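Local coordinates for flavoprotein (Thermotoga maritima, PDB 5V8S), which probably works as an oxidoreductase, pairing a di-iron site in a metallo-beta-lactamase-like domain with electron transfer through a flavodoxin-like, FMN-binding domain, at residues Glu19-Asp24 against Glu189-Ser194; Asp35-Phe40 against Trp44-Gly49; Lys153-Met158 against Ser229-Lys234; Asn281-Ala286 against Leu356-His361. The protein carries 1 engineered substitution. All coordinates share one frame; numbering follows the deposited sequence.

In the fold
Three of the four contacts lie in the metallo-beta-lactamase-like part of the chain, and interaction 4 lies in the flavodoxin-like part. Interactions 1 and 3 are small, partly buried contacts in which one leucine of a loop packs on a strand, each on a different sheet. Interaction 2 is chemically different: a short hairpin tied by backbone hydrogen bonds and a bridging water, close to the di-iron centre and touched by the second subunit. Interaction 4 is fully buried and apolar, a helix laid on a parallel sheet. No hydrogen bond crosses interactions 1, 3 or 4, but interactions 1 and 3 set their leucine against a charged residue, Glu19 or Lys155, as well as an apolar one.

Interaction 1 of 4, residues Glu19-Asp24 against Glu189-Ser194; sequences ERIFDD and EILDDS
The carboxylate of Glu19 presents one flat face to Leu191, whose CD1 methyl sits almost directly above the central carbon, with Glu19 CD and Leu191 CD1 3.6 Å apart. Both oxygens are nearly as close to the methyl, so the leucine lies over the plane and not at its rim. Glu19 reaches this place because CG stands anti to its backbone N (chi1 177°) and the chain then runs on extended. Its aliphatic part, CB and CG, also lies against Leu191 CD1, while an exposed site lets the charged end stay at the surface. The other carboxylates are gripped at an oxygen. Asp23 OD1 takes Arg20 NE at 2.8 Å, nearly in line with its own C-O bond, in a salt bridge tilted 17° from the guanidinium plane. Asp192 OD1 meets Ser194 OG at 2.7 Å, on its syn side but 26° out of the carboxylate plane, which braces the loop just after Leu191.

Beside the carboxylate, Ile21 CG2 makes a looser apolar contact with Leu191 CD1 at 4.4 Å, so a single methyl is shared by two residues of the strand. Leu191 is buried, and its branched apolar end suits a place between the strand and its own loop. Ile21 also packs on Ile243 and Leu237, while its carbonyl oxygen binds Lys245 NZ. Ile21 and Phe22 together face Ile27 in a classic beta bulge. The contact thus joins the loop before helix 196-214 to the outermost strand 16-22 of the seven-stranded mixed sheet, one of the two sheets of a metallo-beta-lactamase fold.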
# COMPACT_ATOMS: atom_id res chain seq x y z
N GLU A 19 -13.47 -26.78 -24.54
CA GLU A 19 -14.46 -27.84 -24.34
C GLU A 19 -15.83 -27.42 -24.86
O GLU A 19 -16.24 -26.26 -24.71
CB GLU A 19 -14.54 -28.19 -22.85
CG GLU A 19 -15.58 -29.24 -22.51
CD GLU A 19 -15.29 -29.95 -21.19
OE1 GLU A 19 -14.10 -30.17 -20.88
OE2 GLU A 19 -16.27 -30.29 -20.48
N ARG A 20 -16.54 -28.37 -25.46
CA ARG A 20 -17.93 -28.14 -25.81
C ARG A 20 -18.74 -28.24 -24.53
O ARG A 20 -18.67 -29.26 -23.83
CB ARG A 20 -18.40 -29.13 -26.87
CG ARG A 20 -19.74 -28.71 -27.46
CD ARG A 20 -20.16 -29.56 -28.65
NE ARG A 20 -20.22 -30.96 -28.30
CZ ARG A 20 -19.32 -31.87 -28.66
NH1 ARG A 20 -18.27 -31.53 -29.40
NH2 ARG A 20 -19.48 -33.13 -28.29
N ILE A 21 -19.46 -27.18 -24.19
CA ILE A 21 -20.24 -27.14 -22.97
C ILE A 21 -21.74 -27.21 -23.22
O ILE A 21 -22.50 -27.49 -22.28
CB ILE A 21 -19.88 -25.91 -22.09
CG1 ILE A 21 -19.93 -24.62 -22.92
CG2 ILE A 21 -18.50 -26.10 -21.44
CD1 ILE A 21 -19.88 -23.35 -22.07
N PHE A 22 -22.20 -26.96 -24.45
CA PHE A 22 -23.58 -27.19 -24.83
C PHE A 22 -23.60 -27.80 -26.22
O PHE A 22 -22.74 -27.49 -27.05
CB PHE A 22 -24.41 -25.90 -24.85
CG PHE A 22 -24.70 -25.36 -23.49
CD1 PHE A 22 -25.78 -25.81 -22.77
CD2 PHE A 22 -23.88 -24.40 -22.93
CE1 PHE A 22 -26.04 -25.32 -21.50
CE2 PHE A 22 -24.13 -23.90 -21.67
CZ PHE A 22 -25.21 -24.35 -20.96
N ASP A 23 -24.58 -28.67 -26.45
CA ASP A 23 -24.79 -29.24 -27.76
C ASP A 23 -25.84 -28.49 -28.56
O ASP A 23 -25.73 -28.41 -29.79
CB ASP A 23 -25.22 -30.71 -27.65
CG ASP A 23 -24.06 -31.65 -27.40
OD1 ASP A 23 -22.88 -31.23 -27.54
OD2 ASP A 23 -24.32 -32.83 -27.07
N ASP A 24 -26.85 -27.93 -27.89
CA ASP A 24 -27.94 -27.22 -28.57
C ASP A 24 -28.17 -25.88 -27.90
O ASP A 24 -28.84 -25.81 -26.85
CB ASP A 24 -29.24 -28.02 -28.55
CG ASP A 24 -30.30 -27.40 -29.46
OD1 ASP A 24 -30.04 -26.31 -30.02
OD2 ASP A 24 -31.38 -28.01 -29.61
N GLU A 189 -10.36 -26.39 -10.33
CA GLU A 189 -9.91 -27.61 -10.98
C GLU A 189 -10.94 -28.20 -11.94
O GLU A 189 -10.73 -29.30 -12.44
CB GLU A 189 -9.54 -28.65 -9.92
CG GLU A 189 -8.97 -28.07 -8.60
CD GLU A 189 -8.28 -29.12 -7.74
OE1 GLU A 189 -8.47 -29.11 -6.50
OE2 GLU A 189 -7.53 -29.96 -8.29
N ILE A 190 -12.05 -27.50 -12.19
CA ILE A 190 -13.07 -27.94 -13.15
C ILE A 190 -13.68 -26.70 -13.78
O ILE A 190 -13.44 -25.57 -13.34
CB ILE A 190 -14.13 -28.89 -12.54
CG1 ILE A 190 -14.96 -28.19 -11.46
CG2 ILE A 190 -13.47 -30.16 -11.98
CD1 ILE A 190 -16.19 -29.06 -11.06
N LEU A 191 -14.48 -26.89 -14.83
CA LEU A 191 -15.04 -25.76 -15.56
C LEU A 191 -16.30 -25.20 -14.93
O LEU A 191 -16.58 -24.00 -15.07
CB LEU A 191 -15.39 -26.15 -17.01
CG LEU A 191 -14.24 -26.42 -17.97
CD1 LEU A 191 -14.76 -26.96 -19.29
CD2 LEU A 191 -13.50 -25.13 -18.20
N ASP A 192 -17.13 -26.05 -14.32
CA ASP A 192 -18.49 -25.64 -13.99
C ASP A 192 -18.83 -25.87 -12.52
O ASP A 192 -17.94 -26.17 -11.71
CB ASP A 192 -19.50 -26.35 -14.90
CG ASP A 192 -19.65 -27.83 -14.60
OD1 ASP A 192 -18.85 -28.37 -13.82
OD2 ASP A 192 -20.57 -28.45 -15.16
N ASP A 193 -20.10 -25.67 -12.18
CA ASP A 193 -20.59 -25.69 -10.80
C ASP A 193 -21.12 -27.06 -10.37
O ASP A 193 -22.04 -27.12 -9.55
CB ASP A 193 -21.66 -24.61 -10.60
CG ASP A 193 -22.92 -24.83 -11.44
OD1 ASP A 193 -22.82 -25.43 -12.53
OD2 ASP A 193 -24.02 -24.39 -11.02
N SER A 194 -20.57 -28.15 -10.90
CA SER A 194 -21.11 -29.49 -10.67
C SER A 194 -20.56 -30.17 -9.42
O SER A 194 -21.10 -31.20 -9.00
CB SER A 194 -20.85 -30.37 -11.90
OG SER A 194 -19.47 -30.48 -12.19

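Interaction 2 of 4, residues Asp35-Phe40 against Trp44-Gly49; sequences DRIRYF and WEIPEG
Tyr39 and Glu45 face each other as the non-hydrogen-bonded pair of a tight antiparallel beta hairpin, strands 39-40 and 44-45. Glu45 CG comes up at the edge of the Tyr39 ring, 4.1 Å from CE1, and the ring and carboxylate planes stand 60° apart. CG does the touching; the chain bends at chi2 beyond it, and OE2 accepts from Ile310 N. Tyr39 also has a cation-pi partner, Arg307 of the second subunit, which suits an aromatic residue at an interface.

Phe40 and Trp44, the hydrogen-bonded pair, project from the other side of the hairpin. Their closest side-chain approach is CB to CB, and the rings are not stacked, while Trp44 CD1 lies 3.3 Å from Phe40 O. The indole NE1 is bound to Glu41 OE1. Phe40 turns its ring away from the hairpin, with CG anti to the backbone N (chi1 -160°), and its side chain comes within about 5 Å of the bound di-iron centre.

Ile46 closes the apolar side. Its CG1 lies between the backbone N and carbonyl carbon (chi1 53°), which brings CD1 to Phe40 CB at 3.8 Å and to Ile37 CG2 at a similar distance. Backbone bonds fix this register: Trp44 N to Phe40 O at 2.9 Å, the return bond from Phe40 N to Trp44 O, and Ile46 N to Arg38 O at 3.0 Å. Where the strands part, a water donates to both carbonyls, 2.6 Å from Ile37 O and 2.8 Å from Ile46 O.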
# COMPACT_ATOMS: atom_id res chain seq x y z
N ASP A 35 -1.87 -17.79 -14.29
CA ASP A 35 -1.08 -17.97 -13.08
C ASP A 35 0.16 -17.09 -13.06
O ASP A 35 1.03 -17.27 -12.19
CB ASP A 35 -0.71 -19.44 -12.86
CG ASP A 35 0.12 -20.02 -13.98
OD1 ASP A 35 0.32 -19.34 -15.01
OD2 ASP A 35 0.58 -21.17 -13.84
N ARG A 36 0.28 -16.14 -13.99
CA ARG A 36 1.39 -15.19 -13.99
C ARG A 36 1.04 -13.91 -13.25
O ARG A 36 1.88 -13.36 -12.53
CB ARG A 36 1.81 -14.85 -15.42
CG ARG A 36 2.43 -16.01 -16.21
CD ARG A 36 2.88 -15.55 -17.61
NE ARG A 36 3.07 -16.66 -18.55
CZ ARG A 36 3.21 -16.52 -19.86
NH1 ARG A 36 3.20 -15.32 -20.42
NH2 ARG A 36 3.38 -17.59 -20.62
N ILE A 37 -0.19 -13.44 -13.42
CA ILE A 37 -0.61 -12.18 -12.81
C ILE A 37 -0.54 -12.30 -11.30
O ILE A 37 -0.83 -13.35 -10.72
CB ILE A 37 -2.02 -11.84 -13.32
CG1 ILE A 37 -2.44 -10.44 -12.87
CG2 ILE A 37 -3.05 -12.89 -12.84
CD1 ILE A 37 -3.53 -9.85 -13.74
N ARG A 38 -0.15 -11.20 -10.65
CA ARG A 38 -0.10 -11.10 -9.19
C ARG A 38 -1.04 -10.05 -8.62
O ARG A 38 -1.54 -10.23 -7.50
CB ARG A 38 1.34 -10.77 -8.73
CG ARG A 38 2.35 -11.81 -9.19
CD ARG A 38 3.74 -11.52 -8.70
NE ARG A 38 3.83 -11.69 -7.26
CZ ARG A 38 4.70 -11.07 -6.49
NH1 ARG A 38 5.57 -10.21 -7.02
NH2 ARG A 38 4.70 -11.29 -5.19
N TYR A 39 -1.31 -8.98 -9.37
CA TYR A 39 -2.10 -7.84 -8.89
C TYR A 39 -3.12 -7.50 -9.97
O TYR A 39 -2.77 -6.91 -11.00
CB TYR A 39 -1.20 -6.65 -8.63
CG TYR A 39 -0.04 -6.97 -7.70
CD1 TYR A 39 -0.26 -7.27 -6.36
CD2 TYR A 39 1.26 -7.01 -8.17
CE1 TYR A 39 0.81 -7.58 -5.52
CE2 TYR A 39 2.33 -7.32 -7.34
CZ TYR A 39 2.09 -7.59 -6.02
OH TYR A 39 3.14 -7.90 -5.20
N PHE A 40 -4.39 -7.85 -9.74
CA PHE A 40 -5.40 -7.52 -10.73
C PHE A 40 -5.61 -6.02 -10.76
O PHE A 40 -5.64 -5.35 -9.73
CB PHE A 40 -6.70 -8.26 -10.42
CG PHE A 40 -7.61 -8.35 -11.60
CD1 PHE A 40 -7.23 -9.10 -12.69
CD2 PHE A 40 -8.82 -7.68 -11.63
CE1 PHE A 40 -8.04 -9.18 -13.81
CE2 PHE A 40 -9.64 -7.74 -12.75
CZ PHE A 40 -9.24 -8.52 -13.83
N TRP A 44 -4.91 -5.37 -6.91
CA TRP A 44 -5.54 -6.34 -6.01
C TRP A 44 -4.74 -7.64 -5.97
O TRP A 44 -4.58 -8.32 -6.98
CB TRP A 44 -7.00 -6.60 -6.39
CG TRP A 44 -7.74 -5.35 -6.62
CD1 TRP A 44 -8.32 -4.96 -7.79
CD2 TRP A 44 -7.99 -4.29 -5.68
NE1 TRP A 44 -8.90 -3.72 -7.64
CE2 TRP A 44 -8.70 -3.29 -6.36
CE3 TRP A 44 -7.64 -4.08 -4.34
CZ2 TRP A 44 -9.08 -2.09 -5.75
CZ3 TRP A 44 -8.03 -2.88 -3.73
CH2 TRP A 44 -8.73 -1.90 -4.44
N GLU A 45 -4.24 -7.98 -4.79
CA GLU A 45 -3.42 -9.18 -4.61
C GLU A 45 -4.25 -10.44 -4.87
O GLU A 45 -5.20 -10.73 -4.13
CB GLU A 45 -2.90 -9.20 -3.18
CG GLU A 45 -2.16 -7.93 -2.75
CD GLU A 45 -3.05 -6.86 -2.03
OE1 GLU A 45 -4.28 -6.76 -2.30
OE2 GLU A 45 -2.49 -6.11 -1.20
N ILE A 46 -3.86 -11.20 -5.89
CA ILE A 46 -4.56 -12.44 -6.26
C ILE A 46 -3.56 -13.56 -6.46
O ILE A 46 -3.34 -14.03 -7.58
CB ILE A 46 -5.49 -12.25 -7.49
CG1 ILE A 46 -4.75 -11.64 -8.69
CG2 ILE A 46 -6.67 -11.39 -7.11
CD1 ILE A 46 -5.55 -11.86 -10.03
N PRO A 47 -2.93 -14.06 -5.39
CA PRO A 47 -2.08 -15.25 -5.54
C PRO A 47 -2.81 -16.45 -6.12
O PRO A 47 -2.16 -17.36 -6.66
CB PRO A 47 -1.60 -15.53 -4.10
CG PRO A 47 -2.57 -14.81 -3.23
CD PRO A 47 -3.04 -13.61 -4.00
N GLU A 48 -4.15 -16.49 -6.02
CA GLU A 48 -4.92 -17.61 -6.55
C GLU A 48 -5.14 -17.52 -8.05
O GLU A 48 -5.66 -18.48 -8.64
CB GLU A 48 -6.28 -17.67 -5.87
CG GLU A 48 -7.20 -16.49 -6.16
CD GLU A 48 -7.11 -15.35 -5.15
OE1 GLU A 48 -5.99 -14.92 -4.79
OE2 GLU A 48 -8.19 -14.90 -4.69
N GLY A 49 -4.82 -16.39 -8.69
CA GLY A 49 -4.99 -16.25 -10.12
C GLY A 49 -6.41 -15.93 -10.54
O GLY A 49 -7.34 -15.78 -9.74
O HOH W 1 -0.77 -14.68 -8.46

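Interaction 3 of 4, residues Lys153-Met158 against Ser229-Lys234; sequences KFKFVM and SSLKIK
Leu231 carries the whole contact from its segment, packing against Lys155 and Val157 of strand 152-158. Ser229, small, polar and exposed, binds Glu226 O of helix 218-228 through OG, and Ser230 leads on into the loop. Leu231 then points its side chain at the strand and divides its two methyls. CD1 meets Val157 CG2 at 4.2 Å, and CD2 meets Lys155 CD at 4.3 Å. After it, Lys232 turns outward, and its carbonyl oxygen accepts from Tyr171 OH on the next strand, 168-172.

Val157 is buried, and it also touches Lys227 and Leu228 of helix 218-228, so a compact branched side chain touches both helix and loop. Strand 152-158 belongs to the five-stranded sheet; from its opposite face Phe154 and Phe156 pack on Ile94 of strand 92-94 in the seven-stranded sheet, the two sheets packing as in a metallo-beta-lactamase fold. No hydrogen bond crosses between the segments. The leucine methyls meet only a valine and the aliphatic stem of Lys155, extended as far as CE, while the lysine's charged NZ is satisfied away from the leucine by Gly144 O and a salt bridge with Glu146.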
# COMPACT_ATOMS: atom_id res chain seq x y z
N LYS A 153 -32.19 -16.18 -31.70
CA LYS A 153 -32.41 -14.83 -31.21
C LYS A 153 -31.38 -14.51 -30.12
O LYS A 153 -31.36 -15.16 -29.07
CB LYS A 153 -33.82 -14.77 -30.62
CG LYS A 153 -34.24 -13.44 -30.05
CD LYS A 153 -35.64 -13.55 -29.42
CE LYS A 153 -36.72 -13.98 -30.44
NZ LYS A 153 -36.84 -13.07 -31.62
N PHE A 154 -30.52 -13.52 -30.38
CA PHE A 154 -29.61 -12.98 -29.37
C PHE A 154 -30.20 -11.70 -28.82
O PHE A 154 -30.55 -10.81 -29.59
CB PHE A 154 -28.26 -12.65 -30.02
CG PHE A 154 -27.40 -13.85 -30.33
CD1 PHE A 154 -27.69 -14.68 -31.39
CD2 PHE A 154 -26.29 -14.15 -29.54
CE1 PHE A 154 -26.90 -15.77 -31.68
CE2 PHE A 154 -25.49 -15.24 -29.83
CZ PHE A 154 -25.81 -16.06 -30.91
N LYS A 155 -30.33 -11.60 -27.50
CA LYS A 155 -30.92 -10.43 -26.87
C LYS A 155 -29.85 -9.74 -26.04
O LYS A 155 -29.15 -10.39 -25.26
CB LYS A 155 -32.08 -10.85 -25.97
CG LYS A 155 -32.81 -9.69 -25.32
CD LYS A 155 -34.03 -10.16 -24.54
CE LYS A 155 -34.92 -8.99 -24.15
NZ LYS A 155 -35.44 -8.25 -25.37
N PHE A 156 -29.70 -8.43 -26.22
CA PHE A 156 -28.66 -7.66 -25.55
C PHE A 156 -29.28 -6.79 -24.47
O PHE A 156 -30.22 -6.03 -24.74
CB PHE A 156 -27.88 -6.84 -26.57
CG PHE A 156 -27.25 -7.70 -27.62
CD1 PHE A 156 -26.06 -8.34 -27.38
CD2 PHE A 156 -27.92 -7.95 -28.81
CE1 PHE A 156 -25.50 -9.18 -28.31
CE2 PHE A 156 -27.36 -8.78 -29.75
CZ PHE A 156 -26.15 -9.41 -29.49
N VAL A 157 -28.76 -6.91 -23.26
CA VAL A 157 -29.29 -6.20 -22.11
C VAL A 157 -28.16 -5.34 -21.54
O VAL A 157 -27.13 -5.87 -21.10
CB VAL A 157 -29.81 -7.18 -21.05
CG1 VAL A 157 -30.30 -6.43 -19.84
CG2 VAL A 157 -30.90 -8.10 -21.65
N MET A 158 -28.36 -4.03 -21.55
CA MET A 158 -27.34 -3.14 -20.98
C MET A 158 -27.35 -3.26 -19.46
O MET A 158 -28.40 -3.22 -18.83
CB MET A 158 -27.62 -1.69 -21.39
CG MET A 158 -27.67 -1.43 -22.89
SD MET A 158 -26.25 -2.01 -23.83
CE MET A 158 -26.94 -3.41 -24.70
N SER A 229 -34.03 -10.34 -13.82
CA SER A 229 -34.97 -11.22 -13.15
C SER A 229 -36.19 -11.53 -14.00
O SER A 229 -36.93 -12.47 -13.69
CB SER A 229 -35.42 -10.62 -11.82
OG SER A 229 -36.30 -9.53 -12.02
N SER A 230 -36.44 -10.75 -15.05
CA SER A 230 -37.55 -11.03 -15.96
C SER A 230 -37.18 -12.03 -17.05
O SER A 230 -38.02 -12.35 -17.90
CB SER A 230 -38.03 -9.74 -16.63
OG SER A 230 -37.13 -9.35 -17.65
N LEU A 231 -35.95 -12.53 -17.05
CA LEU A 231 -35.49 -13.50 -18.03
C LEU A 231 -35.34 -14.84 -17.34
O LEU A 231 -34.89 -14.91 -16.19
CB LEU A 231 -34.13 -13.08 -18.60
CG LEU A 231 -34.12 -11.81 -19.44
CD1 LEU A 231 -32.68 -11.40 -19.72
CD2 LEU A 231 -34.89 -12.00 -20.75
N LYS A 232 -35.71 -15.91 -18.04
CA LYS A 232 -35.45 -17.25 -17.54
C LYS A 232 -33.99 -17.57 -17.80
O LYS A 232 -33.56 -17.64 -18.96
CB LYS A 232 -36.38 -18.26 -18.23
CG LYS A 232 -36.02 -19.72 -17.97
CD LYS A 232 -35.99 -20.06 -16.49
CE LYS A 232 -35.46 -21.48 -16.26
NZ LYS A 232 -35.31 -21.83 -14.82
N ILE A 233 -33.21 -17.73 -16.74
CA ILE A 233 -31.78 -18.00 -16.88
C ILE A 233 -31.55 -19.47 -16.59
O ILE A 233 -31.77 -19.94 -15.47
CB ILE A 233 -30.94 -17.10 -15.96
CG1 ILE A 233 -31.14 -15.62 -16.35
CG2 ILE A 233 -29.47 -17.48 -16.08
CD1 ILE A 233 -30.40 -14.65 -15.47
N LYS A 234 -31.08 -20.20 -17.60
CA LYS A 234 -30.73 -21.60 -17.42
C LYS A 234 -29.24 -21.84 -17.23
O LYS A 234 -28.86 -22.88 -16.67
CB LYS A 234 -31.29 -22.46 -18.57
CG LYS A 234 -30.50 -22.52 -19.85
CD LYS A 234 -31.18 -23.48 -20.85
CE LYS A 234 -30.35 -23.70 -22.11
NZ LYS A 234 -31.10 -24.38 -23.21

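Interaction 4 of 4, residues Asn281-Ala286 against Leu356-His361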
# COMPACT_ATOMS: atom_id res chain seq x y z
N ASN A 281 -1.71 -4.35 22.05
CA ASN A 281 -2.12 -4.77 23.39
C ASN A 281 -3.59 -4.53 23.63
O ASN A 281 -4.29 -5.38 24.21
CB ASN A 281 -1.29 -4.01 24.41
CG ASN A 281 0.11 -4.54 24.51
OD1 ASN A 281 0.47 -5.51 23.83
ND2 ASN A 281 0.93 -3.90 25.34
N VAL A 282 -4.09 -3.36 23.22
CA VAL A 282 -5.51 -3.07 23.38
C VAL A 282 -6.34 -3.98 22.48
O VAL A 282 -7.39 -4.49 22.89
CB VAL A 282 -5.81 -1.59 23.13
CG1 VAL A 282 -7.34 -1.37 23.01
CG2 VAL A 282 -5.24 -0.74 24.27
N MET A 283 -5.90 -4.18 21.23
CA MET A 283 -6.74 -4.94 20.31
C MET A 283 -6.80 -6.42 20.68
O MET A 283 -7.84 -7.05 20.50
CB MET A 283 -6.28 -4.70 18.87
CG MET A 283 -6.28 -3.20 18.46
SD MET A 283 -7.82 -2.29 18.86
CE MET A 283 -8.78 -3.08 17.67
N LYS A 284 -5.73 -6.96 21.25
CA LYS A 284 -5.77 -8.32 21.78
C LYS A 284 -6.87 -8.46 22.83
O LYS A 284 -7.65 -9.42 22.80
CB LYS A 284 -4.40 -8.66 22.37
CG LYS A 284 -4.34 -9.90 23.22
CD LYS A 284 -4.69 -11.12 22.42
CE LYS A 284 -4.73 -12.37 23.29
NZ LYS A 284 -5.08 -13.56 22.48
N LYS A 285 -6.97 -7.48 23.73
CA LYS A 285 -8.02 -7.52 24.74
C LYS A 285 -9.41 -7.35 24.12
O LYS A 285 -10.37 -7.98 24.56
CB LYS A 285 -7.75 -6.47 25.82
CG LYS A 285 -6.50 -6.78 26.61
CD LYS A 285 -6.08 -5.62 27.49
CE LYS A 285 -4.92 -6.00 28.41
NZ LYS A 285 -4.42 -4.84 29.18
N ALA A 286 -9.53 -6.50 23.09
CA ALA A 286 -10.81 -6.33 22.41
C ALA A 286 -11.23 -7.62 21.71
O ALA A 286 -12.41 -8.00 21.73
CB ALA A 286 -10.69 -5.18 21.40
N LEU A 356 -16.72 0.17 15.70
CA LEU A 356 -16.03 0.71 16.87
C LEU A 356 -14.67 1.22 16.43
O LEU A 356 -13.99 0.56 15.64
CB LEU A 356 -15.77 -0.37 17.92
CG LEU A 356 -16.98 -1.03 18.58
CD1 LEU A 356 -16.52 -2.12 19.54
CD2 LEU A 356 -17.85 0.01 19.28
N VAL A 357 -14.26 2.37 16.97
CA VAL A 357 -12.94 2.93 16.72
C VAL A 357 -12.19 2.98 18.04
O VAL A 357 -12.72 3.49 19.04
CB VAL A 357 -13.01 4.32 16.07
CG1 VAL A 357 -11.58 4.90 15.89
CG2 VAL A 357 -13.74 4.25 14.74
N PHE A 358 -11.00 2.41 18.05
CA PHE A 358 -10.02 2.56 19.12
C PHE A 358 -8.86 3.35 18.52
O PHE A 358 -8.36 3.00 17.46
CB PHE A 358 -9.51 1.20 19.60
CG PHE A 358 -10.55 0.34 20.28
CD1 PHE A 358 -11.50 -0.34 19.55
CD2 PHE A 358 -10.55 0.17 21.65
CE1 PHE A 358 -12.45 -1.15 20.18
CE2 PHE A 358 -11.49 -0.63 22.28
CZ PHE A 358 -12.44 -1.29 21.55
N GLY A 359 -8.42 4.39 19.20
CA GLY A 359 -7.36 5.20 18.64
C GLY A 359 -6.48 5.81 19.71
O GLY A 359 -6.95 6.15 20.80
N VAL A 360 -5.19 5.93 19.38
CA VAL A 360 -4.25 6.60 20.25
C VAL A 360 -4.54 8.09 20.25
O VAL A 360 -4.91 8.67 19.22
CB VAL A 360 -2.83 6.33 19.73
CG1 VAL A 360 -1.84 7.20 20.44
CG2 VAL A 360 -2.51 4.84 19.91
N HIS A 361 -4.34 8.73 21.40
CA HIS A 361 -4.44 10.18 21.52
C HIS A 361 -3.06 10.76 21.22
O HIS A 361 -2.17 10.73 22.07
CB HIS A 361 -4.91 10.56 22.92
CG HIS A 361 -5.06 12.04 23.11
ND1 HIS A 361 -5.55 12.87 22.13
CD2 HIS A 361 -4.78 12.83 24.18
CE1 HIS A 361 -5.57 14.11 22.58
NE2 HIS A 361 -5.11 14.12 23.82
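The flavodoxin-like fold, a five-stranded parallel sheet flanked by helices, supplies this contact: helix 278-292 lies over strand 354-360. The two short segments run nearly antiparallel, at 156°, with their axes 10.2 Å apart, a spacing that a large side chain can bridge. Phe358 does so, reaching from the strand toward the helix. Three helix residues meet it, Val282, Met283 and Ala286, the first and last one helical turn apart on the same side.

Their sizes fit the ring. Ala286 CB is small enough to approach the far end of the ring obliquely, 4.3 Å from Phe358 CZ. Val282 CG1, set anti to its backbone N (chi1 168°), meets Phe358 CD2 at 3.8 Å. Both also touch Ile398 of helix 395-409. Met283 leaves the helix at a different angle, but its flexible chain bends at chi2 and chi3 and carries the sulfur back to the phenylalanine, and it also rests on Ile324 of the adjoining strand 322-327 and on Val270 and Tyr272 of strand 267-273. All four residues are buried and apolar. The Met-aromatic contact is oblique: Met283 SD lies 4.6 Å from the centroid of the Phe358 ring, 33° off its normal, and 3.9 Å from Phe358 CB.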